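Local coordinates for binary enterotoxin of Clostridium perfringens component a (Clostridium perfringens, PDB 5WTZ), which binds NAD+ and, as the enzymatic component of a binary enterotoxin, probably transfers ADP-ribose from it to actin, at residues Ser324-Lys329 against Asp396-Tyr401; Ser312-Tyr315 against Glu321-Ser324; Met145-Ile150 against Val196-Lys201; Asp11-Lys16 against Tyr93-Glu98. One frame throughout, in Å; residues are numbered along the deposited sequence.

Contact 1: Ser324-Lys329 against Asp396-Tyr401; sequences SKFKEK and DNITEY
Helix 320-330 lies over strand 391-403 so that Lys-327 and Ile-398 are the closest backbone pair, their CA atoms 6.5 Å apart, a spacing that side chains rather than backbone groups must bridge. Ile-398 points toward the helix and divides its branches between two partners. Its CD1 reaches the Phe-326 ring obliquely, 3.7 Å from CD2 of that ring, and the two side chains cross at about a right angle. Its CG2 lies 3.8 Å from CG of Lys-327, and these two side chains run past each other in opposite directions. Lys-327 keeps CG anti to its carbonyl carbon (chi1 -69°) and is extended beyond it, which carries the ammonium along the isoleucine to the strand backbone. There NZ of Lys-327 makes a weak 3.2 Å hydrogen bond to O of Ile-398 and donates to a water 3.0 Å away; the same water accepts from N of Glu-400. The Phe-326 ring also meets that of Phe-306 and touches Leu-414 and Ile-416. The contact is thus apolar from Phe-326 along the methylenes of Lys-327, and polar only at its ammonium; OE2 of Glu-400, 5.1 Å from NZ of Lys-327, may add a modest electrostatic attraction.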
loop_
_atom_site.group_PDB
_atom_site.type_symbol
_atom_site.label_atom_id
_atom_site.label_comp_id
_atom_site.label_asym_id
_atom_site.label_seq_id
_atom_site.Cartn_x
_atom_site.Cartn_y
_atom_site.Cartn_z
ATOM N N SER A 324 8.736 16.214 -5.878
ATOM C CA SER A 324 7.858 16.622 -6.979
ATOM C C SER A 324 8.389 16.182 -8.342
ATOM O O SER A 324 7.634 15.681 -9.182
ATOM C CB SER A 324 7.667 18.137 -6.975
ATOM O OG SER A 324 7.047 18.551 -5.774
ATOM N N LYS A 325 9.690 16.376 -8.553
ATOM C CA LYS A 325 10.348 15.945 -9.787
ATOM C C LYS A 325 10.182 14.447 -9.990
ATOM O O LYS A 325 9.893 13.988 -11.096
ATOM C CB LYS A 325 11.840 16.295 -9.771
ATOM C CG LYS A 325 12.156 17.751 -10.038
ATOM C CD LYS A 325 13.668 18.015 -10.059
ATOM C CE LYS A 325 14.289 17.674 -11.408
ATOM N NZ LYS A 325 15.738 18.041 -11.469
ATOM N N PHE A 326 10.353 13.686 -8.913
ATOM C CA PHE A 326 10.298 12.238 -8.982
ATOM C C PHE A 326 8.887 11.784 -9.326
ATOM O O PHE A 326 8.689 10.858 -10.125
ATOM C CB PHE A 326 10.755 11.629 -7.655
ATOM C CG PHE A 326 11.030 10.163 -7.720
ATOM C CD1 PHE A 326 12.285 9.697 -8.087
ATOM C CD2 PHE A 326 10.043 9.242 -7.400
ATOM C CE1 PHE A 326 12.550 8.339 -8.150
ATOM C CE2 PHE A 326 10.300 7.876 -7.462
ATOM C CZ PHE A 326 11.556 7.424 -7.826
ATOM N N LYS A 327 7.905 12.446 -8.720
ATOM C CA LYS A 327 6.509 12.115 -8.968
ATOM C C LYS A 327 6.149 12.425 -10.409
ATOM O O LYS A 327 5.486 11.621 -11.073
ATOM C CB LYS A 327 5.585 12.862 -8.002
ATOM C CG LYS A 327 5.694 12.379 -6.560
ATOM C CD LYS A 327 4.662 13.071 -5.688
ATOM C CE LYS A 327 4.624 12.470 -4.295
ATOM N NZ LYS A 327 3.326 12.766 -3.637
ATOM N N GLU A 328 6.602 13.577 -10.900
ATOM C CA GLU A 328 6.324 13.986 -12.267
ATOM C C GLU A 328 6.959 13.021 -13.277
ATOM O O GLU A 328 6.367 12.698 -14.309
ATOM C CB GLU A 328 6.827 15.408 -12.506
ATOM C CG GLU A 328 5.774 16.484 -12.290
ATOM C CD GLU A 328 4.757 16.540 -13.419
ATOM O OE1 GLU A 328 5.125 16.240 -14.580
ATOM O OE2 GLU A 328 3.590 16.887 -13.141
ATOM N N LYS A 329 8.156 12.545 -12.963
ATOM C CA LYS A 329 8.877 11.668 -13.875
ATOM C C LYS A 329 8.266 10.268 -13.939
ATOM O O LYS A 329 8.194 9.678 -15.019
ATOM C CB LYS A 329 10.351 11.588 -13.463
ATOM C CG LYS A 329 11.262 10.830 -14.423
ATOM C CD LYS A 329 12.714 11.075 -14.047
ATOM C CE LYS A 329 13.668 10.178 -14.817
ATOM N NZ LYS A 329 13.574 10.362 -16.294
ATOM N N ASP A 396 1.997 3.326 -9.506
ATOM C CA ASP A 396 0.627 3.673 -9.150
ATOM C C ASP A 396 0.571 4.859 -8.182
ATOM O O ASP A 396 -0.312 5.714 -8.276
ATOM C CB ASP A 396 -0.080 2.472 -8.505
ATOM C CG ASP A 396 -0.139 1.263 -9.402
ATOM O OD1 ASP A 396 -0.400 1.419 -10.621
ATOM O OD2 ASP A 396 0.052 0.143 -8.868
ATOM N N ASN A 397 1.501 4.889 -7.228
ATOM C CA ASN A 397 1.582 6.027 -6.321
ATOM C C ASN A 397 2.974 6.194 -5.735
ATOM O O ASN A 397 3.798 5.262 -5.726
ATOM C CB ASN A 397 0.562 5.898 -5.183
ATOM C CG ASN A 397 0.005 7.247 -4.731
ATOM O OD1 ASN A 397 0.475 8.312 -5.142
ATOM N ND2 ASN A 397 -0.999 7.201 -3.880
ATOM N N ILE A 398 3.212 7.398 -5.232
ATOM C CA ILE A 398 4.467 7.734 -4.591
ATOM C C ILE A 398 4.126 8.506 -3.331
ATOM O O ILE A 398 3.464 9.547 -3.393
ATOM C CB ILE A 398 5.372 8.550 -5.528
ATOM C CG1 ILE A 398 5.834 7.675 -6.700
ATOM C CG2 ILE A 398 6.561 9.127 -4.766
ATOM C CD1 ILE A 398 6.504 8.429 -7.810
ATOM N N THR A 399 4.528 7.974 -2.182
ATOM C CA THR A 399 4.143 8.558 -0.909
ATOM C C THR A 399 5.372 8.801 -0.032
ATOM O O THR A 399 6.073 7.864 0.358
ATOM C CB THR A 399 3.145 7.659 -0.160
ATOM O OG1 THR A 399 1.974 7.465 -0.962
ATOM C CG2 THR A 399 2.745 8.290 1.154
ATOM N N GLU A 400 5.643 10.060 0.276
ATOM C CA GLU A 400 6.815 10.369 1.086
ATOM C C GLU A 400 6.552 10.146 2.574
ATOM O O GLU A 400 5.446 10.381 3.061
ATOM C CB GLU A 400 7.267 11.806 0.836
ATOM C CG GLU A 400 6.195 12.833 1.149
ATOM C CD GLU A 400 6.661 14.257 0.932
ATOM O OE1 GLU A 400 7.641 14.665 1.596
ATOM O OE2 GLU A 400 6.043 14.967 0.104
ATOM N N TYR A 401 7.557 9.663 3.299
ATOM C CA TYR A 401 7.526 9.800 4.755
ATOM C C TYR A 401 8.936 10.047 5.243
ATOM O O TYR A 401 9.899 9.841 4.511
ATOM C CB TYR A 401 6.907 8.570 5.434
ATOM C CG TYR A 401 7.887 7.470 5.782
ATOM C CD1 TYR A 401 8.315 6.580 4.816
ATOM C CD2 TYR A 401 8.376 7.319 7.091
ATOM C CE1 TYR A 401 9.208 5.549 5.127
ATOM C CE2 TYR A 401 9.278 6.300 7.408
ATOM C CZ TYR A 401 9.679 5.422 6.416
ATOM O OH TYR A 401 10.569 4.413 6.703
HETATM O O HOH W 1 3.645 12.203 -0.681
#

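Contact 2: Ser312-Tyr315 against Glu321-Ser324; sequences SPDY and ENVS
This is a short-range, partly buried contact between a loop and a helix: Pro-313 and Asp-314, in the 3-10 turn 313-315 that follows strand 295-301, face Asn-322 in the first turn of helix 320-330. The evidence for close approach is the 5.4 Å between the CA atoms of Asp-314 and Asn-322 and the 113 Å² buried in total. Asn-322 does most of the touching. With CG anti to its carbonyl carbon (chi1 -69°), it lays its amide against the turn backbone, ND2 coming 3.0 Å from O of Pro-313. The angle there is poor, and no hydrogen bond results; ND2 instead donates to O of Asp-316, in the link between the two segments. Nearer the backbone, CB of Asn-322 packs 3.7 Å from O of Asp-314. The side chains of Asp-314 and Asn-322 cross at about a right angle with their flat groups turned 45° apart, and OD1 of Asp-314 remains 4.2 Å from OD1 of Asn-322. That carboxylate is engaged by Lys-325, one residue beyond the segment, in a salt bridge. What joins the backbones is a water, donating to O of Asp-314 and to O of Asn-322 at 2.7 Å each. Within the turn, N of Tyr-315 bonds to O of Ser-312 at 2.9 Å, the i to i+3 pattern of a 3-10 turn. The whole is a compact loop-to-helix connection in the NAD-binding ADP-ribosyltransferase domain, a 3-10 turn folded back on the opening of the helix it leads into and joined to it by a bridging water.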
loop_
_atom_site.group_PDB
_atom_site.type_symbol
_atom_site.label_atom_id
_atom_site.label_comp_id
_atom_site.label_asym_id
_atom_site.label_seq_id
_atom_site.Cartn_x
_atom_site.Cartn_y
_atom_site.Cartn_z
ATOM N N SER A 312 23.226 11.986 -6.631
ATOM C CA SER A 312 22.435 12.814 -7.529
ATOM C C SER A 312 21.704 13.852 -6.698
ATOM O O SER A 312 21.100 13.510 -5.683
ATOM C CB SER A 312 21.430 11.980 -8.325
ATOM O OG SER A 312 22.082 11.039 -9.166
ATOM N N PRO A 313 21.771 15.119 -7.118
ATOM C CA PRO A 313 20.942 16.179 -6.543
ATOM C C PRO A 313 19.472 15.778 -6.476
ATOM O O PRO A 313 18.790 16.084 -5.493
ATOM C CB PRO A 313 21.152 17.343 -7.514
ATOM C CG PRO A 313 22.528 17.146 -8.027
ATOM C CD PRO A 313 22.775 15.650 -8.055
ATOM N N ASP A 314 18.995 15.073 -7.499
ATOM C CA ASP A 314 17.594 14.684 -7.582
ATOM C C ASP A 314 17.230 13.630 -6.534
ATOM O O ASP A 314 16.060 13.377 -6.283
ATOM C CB ASP A 314 17.271 14.150 -8.984
ATOM C CG ASP A 314 17.245 15.241 -10.041
ATOM O OD1 ASP A 314 17.561 16.406 -9.720
ATOM O OD2 ASP A 314 16.918 14.925 -11.206
ATOM N N TYR A 315 18.237 13.009 -5.930
ATOM C CA TYR A 315 18.000 11.929 -4.972
ATOM C C TYR A 315 17.866 12.480 -3.535
ATOM O O TYR A 315 17.636 11.731 -2.587
ATOM C CB TYR A 315 19.132 10.898 -5.096
ATOM C CG TYR A 315 18.948 9.600 -4.334
ATOM C CD1 TYR A 315 17.804 8.821 -4.489
ATOM C CD2 TYR A 315 19.951 9.135 -3.485
ATOM C CE1 TYR A 315 17.657 7.621 -3.797
ATOM C CE2 TYR A 315 19.813 7.943 -2.797
ATOM C CZ TYR A 315 18.673 7.193 -2.954
ATOM O OH TYR A 315 18.558 6.012 -2.254
ATOM N N GLU A 321 11.034 19.930 -3.796
ATOM C CA GLU A 321 11.147 20.011 -5.254
ATOM C C GLU A 321 11.586 18.688 -5.856
ATOM O O GLU A 321 11.116 18.307 -6.931
ATOM C CB GLU A 321 12.127 21.112 -5.684
ATOM C CG GLU A 321 12.303 22.250 -4.688
ATOM C CD GLU A 321 13.363 21.961 -3.642
ATOM O OE1 GLU A 321 14.466 21.513 -4.027
ATOM O OE2 GLU A 321 13.090 22.183 -2.440
ATOM N N ASN A 322 12.477 17.981 -5.163
ATOM C CA ASN A 322 12.958 16.685 -5.651
ATOM C C ASN A 322 11.925 15.566 -5.564
ATOM O O ASN A 322 11.875 14.697 -6.431
ATOM C CB ASN A 322 14.224 16.283 -4.906
ATOM C CG ASN A 322 15.391 17.168 -5.256
ATOM O OD1 ASN A 322 15.460 17.699 -6.366
ATOM N ND2 ASN A 322 16.314 17.346 -4.313
ATOM N N VAL A 323 11.101 15.580 -4.525
ATOM C CA VAL A 323 9.976 14.652 -4.469
ATOM C C VAL A 323 9.014 14.932 -5.630
ATOM O O VAL A 323 8.542 14.008 -6.288
ATOM C CB VAL A 323 9.218 14.750 -3.134
ATOM C CG1 VAL A 323 7.990 13.834 -3.150
ATOM C CG2 VAL A 323 10.144 14.421 -1.968
ATOM N N SER A 324 8.736 16.214 -5.878
ATOM C CA SER A 324 7.858 16.622 -6.979
ATOM C C SER A 324 8.389 16.182 -8.342
ATOM O O SER A 324 7.634 15.681 -9.182
ATOM C CB SER A 324 7.667 18.137 -6.975
ATOM O OG SER A 324 7.047 18.551 -5.774
HETATM O O HOH W 2 13.916 13.709 -7.958
#

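Contact 3: Met145-Ile150 against Val196-Lys201; sequences MTEPDI and VTIKGK
The irregular segment 145-150 passes the end of strand 187-198 where that strand turns over, with Asp-149 and Ile-198 the nearest backbone pair at 7.2 Å between CA atoms. The turn is type I', from Ile-198 to Lys-201, and is closed by paired backbone bonds: N of Ile-198 to O of Lys-201 at 2.8 Å, and N of Lys-201 to O of Ile-198 at 3.1 Å. It forms the hairpin joining strands 187-198 and 201-211. No hydrogen bond links the two segments, so their association rests on side chains meeting side chains and backbone carbonyls. Ile-198 and Glu-147 come at each other from opposite directions. Glu-147, with CG anti to its backbone N (chi1 -178°) and the chain extended beyond, brings OE2 to 3.7 Å from CG1 of Ile-198; that oxygen also forms a long, weak ion pair with NZ of Lys-14. The other branch of Ile-198, CG2, rests 3.8 Å from O of Pro-148. Lys-199, on the turn itself, bends at its second torsion (chi2 -70°) and crosses Asp-149 at a slant, its CE lying 3.1 Å from O of Asp-149. NZ of Lys-199 stands 3.7 Å from OD1 of Asp-149, a long salt bridge. Ile-198 and Pro-148 also both touch Tyr-97 of strand 92-98. The chemistry is therefore graded: the buried isoleucine meets a carboxylate oxygen and CG of Glu-147 and the Pro-148 carbonyl by van der Waals contact, whereas the exposed end carries an ion pair whose length suggests only a modest electrostatic contribution.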
loop_
_atom_site.group_PDB
_atom_site.type_symbol
_atom_site.label_atom_id
_atom_site.label_comp_id
_atom_site.label_asym_id
_atom_site.label_seq_id
_atom_site.Cartn_x
_atom_site.Cartn_y
_atom_site.Cartn_z
ATOM N N MET A 145 -20.854 9.797 6.702
ATOM C CA MET A 145 -21.946 8.885 6.352
ATOM C C MET A 145 -22.789 9.332 5.168
ATOM O O MET A 145 -23.568 8.548 4.627
ATOM C CB MET A 145 -22.872 8.694 7.551
ATOM C CG MET A 145 -22.170 8.136 8.758
ATOM S SD MET A 145 -23.226 8.016 10.206
ATOM C CE MET A 145 -21.922 7.932 11.445
ATOM N N THR A 146 -22.659 10.594 4.785
ATOM C CA THR A 146 -23.534 11.162 3.769
ATOM C C THR A 146 -22.754 12.012 2.784
ATOM O O THR A 146 -21.654 12.472 3.085
ATOM C CB THR A 146 -24.657 12.029 4.400
ATOM O OG1 THR A 146 -24.089 12.967 5.322
ATOM C CG2 THR A 146 -25.671 11.161 5.128
ATOM N N GLU A 147 -23.326 12.200 1.599
ATOM C CA GLU A 147 -22.733 13.052 0.584
ATOM C C GLU A 147 -22.505 14.436 1.151
ATOM O O GLU A 147 -23.418 15.023 1.718
ATOM C CB GLU A 147 -23.627 13.126 -0.651
ATOM C CG GLU A 147 -23.044 13.956 -1.779
ATOM C CD GLU A 147 -24.028 14.158 -2.909
ATOM O OE1 GLU A 147 -24.457 13.147 -3.505
ATOM O OE2 GLU A 147 -24.382 15.327 -3.195
ATOM N N PRO A 148 -21.281 14.960 1.013
ATOM C CA PRO A 148 -21.008 16.276 1.599
ATOM C C PRO A 148 -21.949 17.343 1.060
ATOM O O PRO A 148 -22.439 17.222 -0.070
ATOM C CB PRO A 148 -19.570 16.551 1.182
ATOM C CG PRO A 148 -18.969 15.181 1.005
ATOM C CD PRO A 148 -20.075 14.346 0.433
ATOM N N ASP A 149 -22.214 18.356 1.879
ATOM C CA ASP A 149 -23.164 19.409 1.540
ATOM C C ASP A 149 -22.437 20.735 1.434
ATOM O O ASP A 149 -23.060 21.806 1.419
ATOM C CB ASP A 149 -24.272 19.494 2.592
ATOM C CG ASP A 149 -25.457 20.311 2.122
ATOM O OD1 ASP A 149 -25.560 20.552 0.901
ATOM O OD2 ASP A 149 -26.283 20.713 2.968
ATOM N N ILE A 150 -21.112 20.656 1.376
ATOM C CA ILE A 150 -20.272 21.849 1.385
ATOM C C ILE A 150 -19.112 21.744 0.393
ATOM O O ILE A 150 -18.777 20.661 -0.098
ATOM C CB ILE A 150 -19.733 22.157 2.835
ATOM C CG1 ILE A 150 -19.055 20.939 3.476
ATOM C CG2 ILE A 150 -20.839 22.659 3.746
ATOM C CD1 ILE A 150 -17.652 20.722 3.073
ATOM N N VAL A 196 -20.006 14.564 -10.679
ATOM C CA VAL A 196 -21.122 14.890 -9.804
ATOM C C VAL A 196 -21.053 16.374 -9.495
ATOM O O VAL A 196 -19.974 16.918 -9.246
ATOM C CB VAL A 196 -21.114 14.049 -8.484
ATOM C CG1 VAL A 196 -19.862 14.316 -7.643
ATOM C CG2 VAL A 196 -22.365 14.312 -7.665
ATOM N N THR A 197 -22.203 17.033 -9.547
ATOM C CA THR A 197 -22.269 18.451 -9.239
ATOM C C THR A 197 -22.764 18.627 -7.822
ATOM O O THR A 197 -23.848 18.164 -7.472
ATOM C CB THR A 197 -23.176 19.191 -10.221
ATOM O OG1 THR A 197 -22.666 18.991 -11.544
ATOM C CG2 THR A 197 -23.207 20.700 -9.908
ATOM N N ILE A 198 -21.954 19.281 -7.001
ATOM C CA ILE A 198 -22.342 19.590 -5.631
ATOM C C ILE A 198 -22.202 21.093 -5.373
ATOM O O ILE A 198 -21.134 21.652 -5.557
ATOM C CB ILE A 198 -21.490 18.783 -4.626
ATOM C CG1 ILE A 198 -21.743 17.287 -4.818
ATOM C CG2 ILE A 198 -21.797 19.214 -3.193
ATOM C CD1 ILE A 198 -20.809 16.405 -4.032
ATOM N N LYS A 199 -23.294 21.748 -4.986
ATOM C CA LYS A 199 -23.300 23.202 -4.809
ATOM C C LYS A 199 -22.744 23.931 -6.037
ATOM O O LYS A 199 -21.913 24.830 -5.910
ATOM C CB LYS A 199 -22.502 23.597 -3.565
ATOM C CG LYS A 199 -23.081 23.101 -2.245
ATOM C CD LYS A 199 -24.374 23.825 -1.907
ATOM C CE LYS A 199 -24.846 23.488 -0.498
ATOM N NZ LYS A 199 -26.176 24.066 -0.182
ATOM N N GLY A 200 -23.174 23.509 -7.223
ATOM C CA GLY A 200 -22.843 24.212 -8.453
ATOM C C GLY A 200 -21.484 23.859 -9.028
ATOM O O GLY A 200 -21.114 24.334 -10.103
ATOM N N LYS A 201 -20.742 23.023 -8.310
ATOM C CA LYS A 201 -19.380 22.673 -8.692
ATOM C C LYS A 201 -19.236 21.195 -9.038
ATOM O O LYS A 201 -19.782 20.322 -8.355
ATOM C CB LYS A 201 -18.412 23.044 -7.563
ATOM C CG LYS A 201 -16.966 22.668 -7.795
ATOM C CD LYS A 201 -16.118 23.218 -6.650
ATOM C CE LYS A 201 -14.676 22.782 -6.749
ATOM N NZ LYS A 201 -14.079 23.161 -8.058
#

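Contact 4: Asp11-Lys16 against Tyr93-Glu98; sequences DFAKDK and YVYYYE
Asp-11 holds CG anti to its backbone N (chi1 -164°) while Tyr-95 holds CG anti to its carbonyl carbon, and these settings bring carboxylate and phenol together. OH of Tyr-95 donates to OD1 of Asp-11 in a very short 2.5 Å hydrogen bond, OD1 lying at the ring edge and in the ring plane. The same OD1 accepts from N of Ala-13 at 2.9 Å, closing an Asx turn; this donor comes from above the carboxylate, 40° out of its plane. Two donors thus grip one oxygen, and OD2 of Asp-11 is taken by His-159, so the carboxylate is held in its rotation and would probably be stabilised as the anion. Tyr-93 crosses Asp-11 at about a right angle, its CB 3.6 Å from CG of Asp-11 and its CD1 3.6 Å from CB of Asp-11, with ring and carboxylate planes only 17° apart. A water donates to O of Tyr-93 at 2.7 Å and accepts weakly from N of Phe-12. Around this, His-159 of strand 156-162 stacks on the rings of both Tyr-93 and Tyr-95, and the Phe-12 ring meets that of Trp-22 of helix 16-31. The contact therefore fastens the loop between helices 3-7 and 16-31 to strand 92-98, an outermost strand of its five-stranded sheet, and Asp-15 at the end of this loop N-caps helix 16-31.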
loop_
_atom_site.group_PDB
_atom_site.type_symbol
_atom_site.label_atom_id
_atom_site.label_comp_id
_atom_site.label_asym_id
_atom_site.label_seq_id
_atom_site.Cartn_x
_atom_site.Cartn_y
_atom_site.Cartn_z
ATOM N N ASP A 11 -27.028 2.811 1.959
ATOM C CA ASP A 11 -26.467 4.127 1.652
ATOM C C ASP A 11 -27.355 5.240 2.227
ATOM O O ASP A 11 -28.464 5.465 1.738
ATOM C CB ASP A 11 -26.326 4.277 0.133
ATOM C CG ASP A 11 -25.421 5.425 -0.276
ATOM O OD1 ASP A 11 -25.183 6.349 0.537
ATOM O OD2 ASP A 11 -24.942 5.402 -1.432
ATOM N N PHE A 12 -26.869 5.932 3.262
ATOM C CA PHE A 12 -27.626 7.020 3.899
ATOM C C PHE A 12 -27.775 8.220 2.972
ATOM O O PHE A 12 -28.608 9.095 3.211
ATOM C CB PHE A 12 -26.962 7.461 5.212
ATOM C CG PHE A 12 -27.266 6.558 6.368
ATOM C CD1 PHE A 12 -28.547 6.476 6.879
ATOM C CD2 PHE A 12 -26.274 5.773 6.930
ATOM C CE1 PHE A 12 -28.834 5.633 7.940
ATOM C CE2 PHE A 12 -26.551 4.930 7.987
ATOM C CZ PHE A 12 -27.832 4.860 8.495
ATOM N N ALA A 13 -26.966 8.236 1.916
ATOM C CA ALA A 13 -27.030 9.239 0.860
ATOM C C ALA A 13 -26.994 10.665 1.421
ATOM O O ALA A 13 -25.944 11.294 1.443
ATOM C CB ALA A 13 -28.267 9.024 0.013
ATOM N N LYS A 14 -28.137 11.162 1.885
ATOM C CA LYS A 14 -28.213 12.524 2.422
ATOM C C LYS A 14 -29.013 12.586 3.723
ATOM O O LYS A 14 -29.152 13.649 4.344
ATOM C CB LYS A 14 -28.819 13.459 1.380
ATOM C CG LYS A 14 -27.999 13.536 0.104
ATOM C CD LYS A 14 -28.483 14.654 -0.795
ATOM C CE LYS A 14 -27.461 14.970 -1.876
ATOM N NZ LYS A 14 -28.010 15.940 -2.862
ATOM N N ASP A 15 -29.518 11.429 4.134
ATOM C CA ASP A 15 -30.258 11.294 5.380
ATOM C C ASP A 15 -29.322 11.310 6.549
ATOM O O ASP A 15 -29.016 10.268 7.132
ATOM C CB ASP A 15 -31.057 9.995 5.433
ATOM C CG ASP A 15 -32.007 9.945 6.627
ATOM O OD1 ASP A 15 -31.872 10.763 7.571
ATOM O OD2 ASP A 15 -32.890 9.066 6.626
ATOM N N LYS A 16 -28.876 12.477 6.941
ATOM C CA LYS A 16 -27.943 12.442 8.023
ATOM C C LYS A 16 -28.642 12.434 9.376
ATOM O O LYS A 16 -28.032 12.090 10.385
ATOM C CB LYS A 16 -26.965 13.578 7.861
ATOM C CG LYS A 16 -25.985 13.679 8.949
ATOM C CD LYS A 16 -26.016 15.128 9.233
ATOM C CE LYS A 16 -26.234 15.430 10.672
ATOM N NZ LYS A 16 -26.020 16.886 10.845
ATOM N N TYR A 93 -22.207 2.342 2.578
ATOM C CA TYR A 93 -21.491 3.307 1.750
ATOM C C TYR A 93 -21.079 4.530 2.574
ATOM O O TYR A 93 -21.850 5.043 3.396
ATOM C CB TYR A 93 -22.335 3.737 0.553
ATOM C CG TYR A 93 -22.622 2.662 -0.459
ATOM C CD1 TYR A 93 -23.707 1.810 -0.306
ATOM C CD2 TYR A 93 -21.824 2.508 -1.593
ATOM C CE1 TYR A 93 -23.979 0.837 -1.236
ATOM C CE2 TYR A 93 -22.098 1.535 -2.530
ATOM C CZ TYR A 93 -23.181 0.699 -2.340
ATOM O OH TYR A 93 -23.476 -0.281 -3.252
ATOM N N VAL A 94 -19.853 4.992 2.361
ATOM C CA VAL A 94 -19.349 6.158 3.064
ATOM C C VAL A 94 -18.754 7.141 2.072
ATOM O O VAL A 94 -18.550 6.790 0.904
ATOM C CB VAL A 94 -18.308 5.776 4.129
ATOM C CG1 VAL A 94 -18.986 5.005 5.259
ATOM C CG2 VAL A 94 -17.164 4.974 3.516
ATOM N N TYR A 95 -18.492 8.361 2.543
ATOM C CA TYR A 95 -18.113 9.491 1.692
ATOM C C TYR A 95 -16.881 10.224 2.207
ATOM O O TYR A 95 -16.684 10.358 3.419
ATOM C CB TYR A 95 -19.283 10.480 1.575
ATOM C CG TYR A 95 -20.526 9.870 0.973
ATOM C CD1 TYR A 95 -21.416 9.147 1.756
ATOM C CD2 TYR A 95 -20.802 10.004 -0.379
ATOM C CE1 TYR A 95 -22.549 8.580 1.213
ATOM C CE2 TYR A 95 -21.948 9.448 -0.930
ATOM C CZ TYR A 95 -22.811 8.729 -0.132
ATOM O OH TYR A 95 -23.948 8.155 -0.671
ATOM N N TYR A 96 -16.041 10.688 1.285
ATOM C CA TYR A 96 -15.003 11.660 1.616
ATOM C C TYR A 96 -14.426 12.281 0.357
ATOM O O TYR A 96 -14.256 11.604 -0.666
ATOM C CB TYR A 96 -13.877 11.037 2.454
ATOM C CG TYR A 96 -13.141 9.888 1.802
ATOM C CD1 TYR A 96 -13.640 8.594 1.853
ATOM C CD2 TYR A 96 -11.923 10.091 1.168
ATOM C CE1 TYR A 96 -12.952 7.527 1.263
ATOM C CE2 TYR A 96 -11.241 9.045 0.583
ATOM C CZ TYR A 96 -11.748 7.773 0.633
ATOM O OH TYR A 96 -11.043 6.750 0.049
ATOM N N TYR A 97 -14.167 13.578 0.441
ATOM C CA TYR A 97 -13.428 14.293 -0.587
ATOM C C TYR A 97 -11.984 13.838 -0.542
ATOM O O TYR A 97 -11.463 13.542 0.538
ATOM C CB TYR A 97 -13.508 15.793 -0.373
ATOM C CG TYR A 97 -14.814 16.446 -0.773
ATOM C CD1 TYR A 97 -15.235 16.466 -2.099
ATOM C CD2 TYR A 97 -15.608 17.054 0.172
ATOM C CE1 TYR A 97 -16.426 17.095 -2.463
ATOM C CE2 TYR A 97 -16.794 17.689 -0.184
ATOM C CZ TYR A 97 -17.197 17.696 -1.500
ATOM O OH TYR A 97 -18.379 18.312 -1.856
ATOM N N GLU A 98 -11.337 13.777 -1.702
ATOM C CA GLU A 98 -9.981 13.238 -1.781
ATOM C C GLU A 98 -9.063 14.017 -2.743
ATOM O O GLU A 98 -9.526 14.624 -3.715
ATOM C CB GLU A 98 -10.037 11.763 -2.177
ATOM C CG GLU A 98 -8.666 11.059 -2.198
ATOM C CD GLU A 98 -7.934 11.135 -0.851
ATOM O OE1 GLU A 98 -7.434 12.226 -0.467
ATOM O OE2 GLU A 98 -7.862 10.085 -0.176
HETATM O O HOH W 3 -24.028 5.597 4.924
#

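In the fold
The four contacts form two clusters. Contacts 1 and 2 share helix 320-330 and Ser-324; their centres are 10 Å apart, and the Lys-325 salt bridge ties one to the other. Contacts 3 and 4, also 10 Å apart between centres, meet where N of Glu-147 approaches O of Ala-13 at 2.8 Å, a probable hydrogen bond. Their sheet has the same 1-3-5-4-2 strand order as the sheet that includes strand 391-403 of contact 1, consistent with two related domains. Contacts 1 and 3 lie about 29 Å apart between centres. Bound NAD lies about 12 Å from the Phe-326 side chain of contact 1, while contacts 2, 3 and 4 lie away from the NAD-binding residues.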